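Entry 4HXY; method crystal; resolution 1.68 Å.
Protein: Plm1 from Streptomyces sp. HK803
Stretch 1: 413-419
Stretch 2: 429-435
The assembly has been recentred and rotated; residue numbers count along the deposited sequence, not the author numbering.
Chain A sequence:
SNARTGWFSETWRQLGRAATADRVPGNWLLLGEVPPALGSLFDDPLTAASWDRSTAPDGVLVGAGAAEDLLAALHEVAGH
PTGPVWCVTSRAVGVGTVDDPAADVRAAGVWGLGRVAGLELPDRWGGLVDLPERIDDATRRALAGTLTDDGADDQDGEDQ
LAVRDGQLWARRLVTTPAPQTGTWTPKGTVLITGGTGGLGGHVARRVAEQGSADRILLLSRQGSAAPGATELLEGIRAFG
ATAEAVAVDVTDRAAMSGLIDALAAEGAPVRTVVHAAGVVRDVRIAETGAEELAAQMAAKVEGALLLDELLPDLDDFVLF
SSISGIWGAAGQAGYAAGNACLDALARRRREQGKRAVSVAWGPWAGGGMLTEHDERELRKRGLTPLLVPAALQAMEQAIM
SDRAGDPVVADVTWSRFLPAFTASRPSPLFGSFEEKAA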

ATOM      1  N   THR A 413     -16.896 -10.665  -4.557  1.00  8.98           N
ATOM      2  CA  THR A 413     -17.774 -11.354  -5.496  1.00  9.44           C
ATOM      3  C   THR A 413     -17.408 -10.814  -6.886  1.00  9.06           C
ATOM      4  O   THR A 413     -17.809  -9.709  -7.266  1.00  8.83           O
ATOM      5  N   TRP A 414     -16.618 -11.594  -7.612  1.00  9.44           N
ATOM      6  CA  TRP A 414     -15.967 -11.151  -8.832  1.00  8.99           C
ATOM      7  C   TRP A 414     -16.960 -10.758  -9.928  1.00  9.84           C
ATOM      8  O   TRP A 414     -16.682  -9.839 -10.684  1.00  8.58           O
ATOM      9  N   SER A 415     -18.115 -11.433  -9.990  1.00 10.05           N
ATOM     10  CA  SER A 415     -19.137 -11.123 -10.997  1.00 10.58           C
ATOM     11  C   SER A 415     -19.673  -9.692 -10.857  1.00 10.20           C
ATOM     12  O   SER A 415     -20.070  -9.101 -11.857  1.00 11.16           O
ATOM     13  N   ARG A 416     -19.705  -9.154  -9.637  1.00 10.16           N
ATOM     14  CA  ARG A 416     -20.069  -7.756  -9.403  1.00 10.36           C
ATOM     15  C   ARG A 416     -18.852  -6.828  -9.420  1.00  9.71           C
ATOM     16  O   ARG A 416     -18.915  -5.701  -9.920  1.00  9.77           O
ATOM     17  N   PHE A 417     -17.752  -7.278  -8.836  1.00  8.56           N
ATOM     18  CA  PHE A 417     -16.582  -6.404  -8.700  1.00  8.03           C
ATOM     19  C   PHE A 417     -15.978  -6.007 -10.051  1.00  8.11           C
ATOM     20  O   PHE A 417     -15.671  -4.838 -10.274  1.00  7.92           O
ATOM     21  N   LEU A 418     -15.801  -6.970 -10.945  1.00  8.43           N
ATOM     22  CA  LEU A 418     -15.040  -6.717 -12.181  1.00  9.63           C
ATOM     23  C   LEU A 418     -15.721  -5.732 -13.127  1.00  9.83           C
ATOM     24  O   LEU A 418     -15.048  -4.814 -13.628  1.00  8.35           O
ATOM     25  N   PRO A 419     -17.043  -5.886 -13.368  1.00  9.52           N
ATOM     26  CA  PRO A 419     -17.671  -4.875 -14.243  1.00  9.66           C
ATOM     27  C   PRO A 419     -17.665  -3.477 -13.634  1.00  9.44           C
ATOM     28  O   PRO A 419     -17.558  -2.475 -14.381  1.00  8.77           O
ATOM     29  N   LEU A 429      -4.907  -6.680 -14.700  1.00  8.57           N
ATOM     30  CA  LEU A 429      -4.544  -7.155 -13.362  1.00  7.92           C
ATOM     31  C   LEU A 429      -5.371  -8.360 -12.921  1.00  7.84           C
ATOM     32  O   LEU A 429      -4.845  -9.242 -12.234  1.00  6.43           O
ATOM     33  N   PHE A 430      -6.652  -8.399 -13.306  1.00  7.46           N
ATOM     34  CA  PHE A 430      -7.574  -9.411 -12.826  1.00  8.97           C
ATOM     35  C   PHE A 430      -7.900 -10.482 -13.861  1.00  9.88           C
ATOM     36  O   PHE A 430      -8.934 -11.144 -13.768  1.00 10.58           O
ATOM     37  N   GLY A 431      -6.998 -10.691 -14.817  1.00 11.19           N
ATOM     38  CA  GLY A 431      -7.210 -11.725 -15.843  1.00 11.86           C
ATOM     39  C   GLY A 431      -7.667 -13.093 -15.346  1.00 12.95           C
ATOM     40  O   GLY A 431      -8.481 -13.760 -15.989  1.00 13.25           O
ATOM     41  N   SER A 432      -7.177 -13.508 -14.176  1.00 14.18           N
ATOM     42  CA  SER A 432      -7.478 -14.835 -13.646  1.00 14.83           C
ATOM     43  C   SER A 432      -8.923 -14.973 -13.125  1.00 15.20           C
ATOM     44  O   SER A 432      -9.382 -16.083 -12.844  1.00 15.40           O
ATOM     45  N   PHE A 433      -9.632 -13.853 -13.029  1.00 15.14           N
ATOM     46  CA  PHE A 433     -11.037 -13.819 -12.604  1.00 15.77           C
ATOM     47  C   PHE A 433     -12.009 -13.561 -13.764  1.00 16.61           C
ATOM     48  O   PHE A 433     -13.222 -13.483 -13.559  1.00 15.77           O
ATOM     49  N   GLU A 434     -11.477 -13.451 -14.975  1.00 17.52           N
ATOM     50  CA  GLU A 434     -12.303 -13.227 -16.159  1.00 19.35           C
ATOM     51  C   GLU A 434     -13.003 -14.515 -16.585  1.00 20.82           C
ATOM     52  O   GLU A 434     -12.692 -15.613 -16.098  1.00 20.49           O
ATOM     53  N   GLU A 435     -13.937 -14.355 -17.520  1.00 22.60           N
ATOM     54  CA  GLU A 435     -14.712 -15.465 -18.067  1.00 24.15           C
ATOM     55  C   GLU A 435     -13.779 -16.537 -18.634  1.00 24.29           C
ATOM     56  O   GLU A 435     -12.942 -16.252 -19.499  1.00 23.98           O
TER

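Short helical segments often pack by setting aromatic side chains from a few turns against one another, and residues 413-419 and 429-435 of Plm1 illustrate how much such a contact can achieve without a single hydrogen bond between the partners. About 310 Å² is buried, summed over both sides. On the first helix, Trp-414, Phe-417 and Leu-418 face the second stretch, as expected from a spacing of three and four residues, while Ser-415 points away.

Along the second stretch, Leu-429 (t, p) is out of reach, and the contact begins with Phe-430. In its m rotamer this buried ring meets three neighbours. Phe-417, with chi1 t, directs its edge toward the Phe-430 face, the planes at 80° and CE2 of Phe-417 3.7 Å from CZ of Phe-430. Trp-414 approaches obliquely, its CZ3 3.6 Å from Phe-430 CD1, and Leu-418 (m, t) places CD2 3.5 Å from Phe-430 CB.

Gly-431 offers no side chain, and Ser-432, a p rotamer, stays clear of the helix. Phe-433 then turns inward as an m rotamer and stacks face-to-face on the six-membered ring of Trp-414, itself m at chi1. The centroids lie 3.8 Å apart with planes at 14°, so the rings are nearly parallel, and Trp-414 CE2 comes within 3.4 Å of Phe-433 CD1. Phe-433 CB also sits off-centre over the indole's five-membered ring in a CH-pi contact. Leu-418 CD1 packs 3.8 Å from Phe-433 CB and 3.3 Å from Phe-433 O, so this methyl touches backbone as well as side chain.

Beyond the stack the interface fades. Glu-434 (m, t) points away and grazes Leu-418 through its backbone, N to CD1 4.3 Å, and Glu-435 makes no contact. Its exposed carboxylate leads away.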

ATOM      1  CB  THR A 413     -19.266 -11.101  -5.144  1.00  9.82           C
ATOM      2  OG1 THR A 413     -19.538 -11.595  -3.817  1.00 10.74           O
ATOM      3  CG2 THR A 413     -20.196 -11.781  -6.143  1.00 12.11           C
ATOM      4  CB  TRP A 414     -14.962 -12.202  -9.332  1.00  9.16           C
ATOM      5  CG  TRP A 414     -13.831 -12.315  -8.378  1.00  9.09           C
ATOM      6  CD1 TRP A 414     -13.627 -13.304  -7.460  1.00  8.84           C
ATOM      7  CD2 TRP A 414     -12.801 -11.365  -8.189  1.00  8.42           C
ATOM      8  NE1 TRP A 414     -12.503 -13.028  -6.712  1.00  8.67           N
ATOM      9  CE2 TRP A 414     -11.980 -11.835  -7.143  1.00  8.79           C
ATOM     10  CE3 TRP A 414     -12.483 -10.157  -8.800  1.00  8.82           C
ATOM     11  CZ2 TRP A 414     -10.851 -11.145  -6.728  1.00  7.80           C
ATOM     12  CZ3 TRP A 414     -11.368  -9.470  -8.378  1.00  9.21           C
ATOM     13  CH2 TRP A 414     -10.576  -9.953  -7.343  1.00  8.69           C
ATOM     14  CB  SER A 415     -20.309 -12.122 -10.903  1.00 10.49           C
ATOM     15  OG  SER A 415     -20.926 -12.025  -9.641  1.00 14.15           O
ATOM     16  CB  ARG A 416     -20.749  -7.559  -8.047  1.00 10.52           C
ATOM     17  CG  ARG A 416     -22.073  -8.250  -7.826  1.00 14.66           C
ATOM     18  CD  ARG A 416     -22.523  -8.013  -6.369  1.00 18.08           C
ATOM     19  NE  ARG A 416     -23.841  -8.579  -6.080  1.00 22.02           N
ATOM     20  CZ  ARG A 416     -24.693  -8.124  -5.146  1.00 23.96           C
ATOM     21  NH1 ARG A 416     -25.873  -8.724  -4.973  1.00 24.68           N
ATOM     22  NH2 ARG A 416     -24.395  -7.068  -4.388  1.00 24.12           N
ATOM     23  CB  PHE A 417     -15.516  -7.105  -7.844  1.00  7.82           C
ATOM     24  CG  PHE A 417     -14.245  -6.325  -7.696  1.00  7.26           C
ATOM     25  CD1 PHE A 417     -14.087  -5.434  -6.658  1.00  9.83           C
ATOM     26  CD2 PHE A 417     -13.208  -6.479  -8.604  1.00  7.62           C
ATOM     27  CE1 PHE A 417     -12.912  -4.701  -6.532  1.00 10.27           C
ATOM     28  CE2 PHE A 417     -12.050  -5.733  -8.484  1.00  9.20           C
ATOM     29  CZ  PHE A 417     -11.904  -4.864  -7.436  1.00  9.65           C
ATOM     30  CB  LEU A 418     -14.689  -8.013 -12.913  1.00 10.25           C
ATOM     31  CG  LEU A 418     -13.646  -8.890 -12.271  1.00 14.23           C
ATOM     32  CD1 LEU A 418     -13.623 -10.250 -12.982  1.00 17.41           C
ATOM     33  CD2 LEU A 418     -12.280  -8.186 -12.320  1.00 16.20           C
ATOM     34  CB  PRO A 419     -19.101  -5.394 -14.454  1.00  9.52           C
ATOM     35  CG  PRO A 419     -19.052  -6.857 -14.070  1.00 10.23           C
ATOM     36  CD  PRO A 419     -17.964  -6.997 -13.038  1.00  9.76           C
ATOM     37  CB  LEU A 429      -4.713  -6.009 -12.354  1.00  7.88           C
ATOM     38  CG  LEU A 429      -4.282  -6.289 -10.915  1.00  7.88           C
ATOM     39  CD1 LEU A 429      -2.763  -6.416 -10.790  1.00  6.94           C
ATOM     40  CD2 LEU A 429      -4.803  -5.195  -9.989  1.00  7.85           C
ATOM     41  CB  PHE A 430      -8.864  -8.735 -12.391  1.00  9.97           C
ATOM     42  CG  PHE A 430      -8.708  -7.824 -11.233  1.00  7.16           C
ATOM     43  CD1 PHE A 430      -8.375  -8.340  -9.993  1.00 10.90           C
ATOM     44  CD2 PHE A 430      -8.900  -6.453 -11.356  1.00  9.64           C
ATOM     45  CE1 PHE A 430      -8.240  -7.518  -8.897  1.00  8.09           C
ATOM     46  CE2 PHE A 430      -8.762  -5.631 -10.247  1.00  9.05           C
ATOM     47  CZ  PHE A 430      -8.432  -6.168  -9.030  1.00  7.22           C
ATOM     48  CB  SER A 432      -6.487 -15.198 -12.547  1.00 15.71           C
ATOM     49  OG  SER A 432      -6.682 -14.410 -11.385  1.00 17.41           O
ATOM     50  CB  PHE A 433     -11.217 -12.786 -11.476  1.00 15.87           C
ATOM     51  CG  PHE A 433     -10.320 -13.054 -10.305  1.00 15.55           C
ATOM     52  CD1 PHE A 433     -10.641 -14.047  -9.379  1.00 13.21           C
ATOM     53  CD2 PHE A 433      -9.129 -12.378 -10.166  1.00 15.99           C
ATOM     54  CE1 PHE A 433      -9.789 -14.334  -8.328  1.00 16.47           C
ATOM     55  CE2 PHE A 433      -8.269 -12.659  -9.126  1.00 16.37           C
ATOM     56  CZ  PHE A 433      -8.600 -13.625  -8.197  1.00 16.40           C
ATOM     57  CB  GLU A 434     -11.462 -12.706 -17.314  1.00 19.58           C
ATOM     58  CG  GLU A 434     -10.889 -11.311 -17.097  1.00 21.03           C
ATOM     59  CD  GLU A 434     -10.023 -10.843 -18.256  1.00 24.78           C
ATOM     60  OE1 GLU A 434     -10.043 -11.496 -19.327  1.00 28.18           O
ATOM     61  OE2 GLU A 434      -9.318  -9.821 -18.105  1.00 24.27           O
ATOM     62  CB  GLU A 435     -15.652 -14.969 -19.169  1.00 24.87           C
ATOM     63  CG  GLU A 435     -16.731 -15.987 -19.577  1.00 27.85           C
ATOM     64  CD  GLU A 435     -17.192 -15.869 -21.041  1.00 31.03           C
ATOM     65  OE1 GLU A 435     -17.898 -16.795 -21.501  1.00 33.54           O
ATOM     66  OE2 GLU A 435     -16.863 -14.871 -21.728  1.00 33.96           O
TER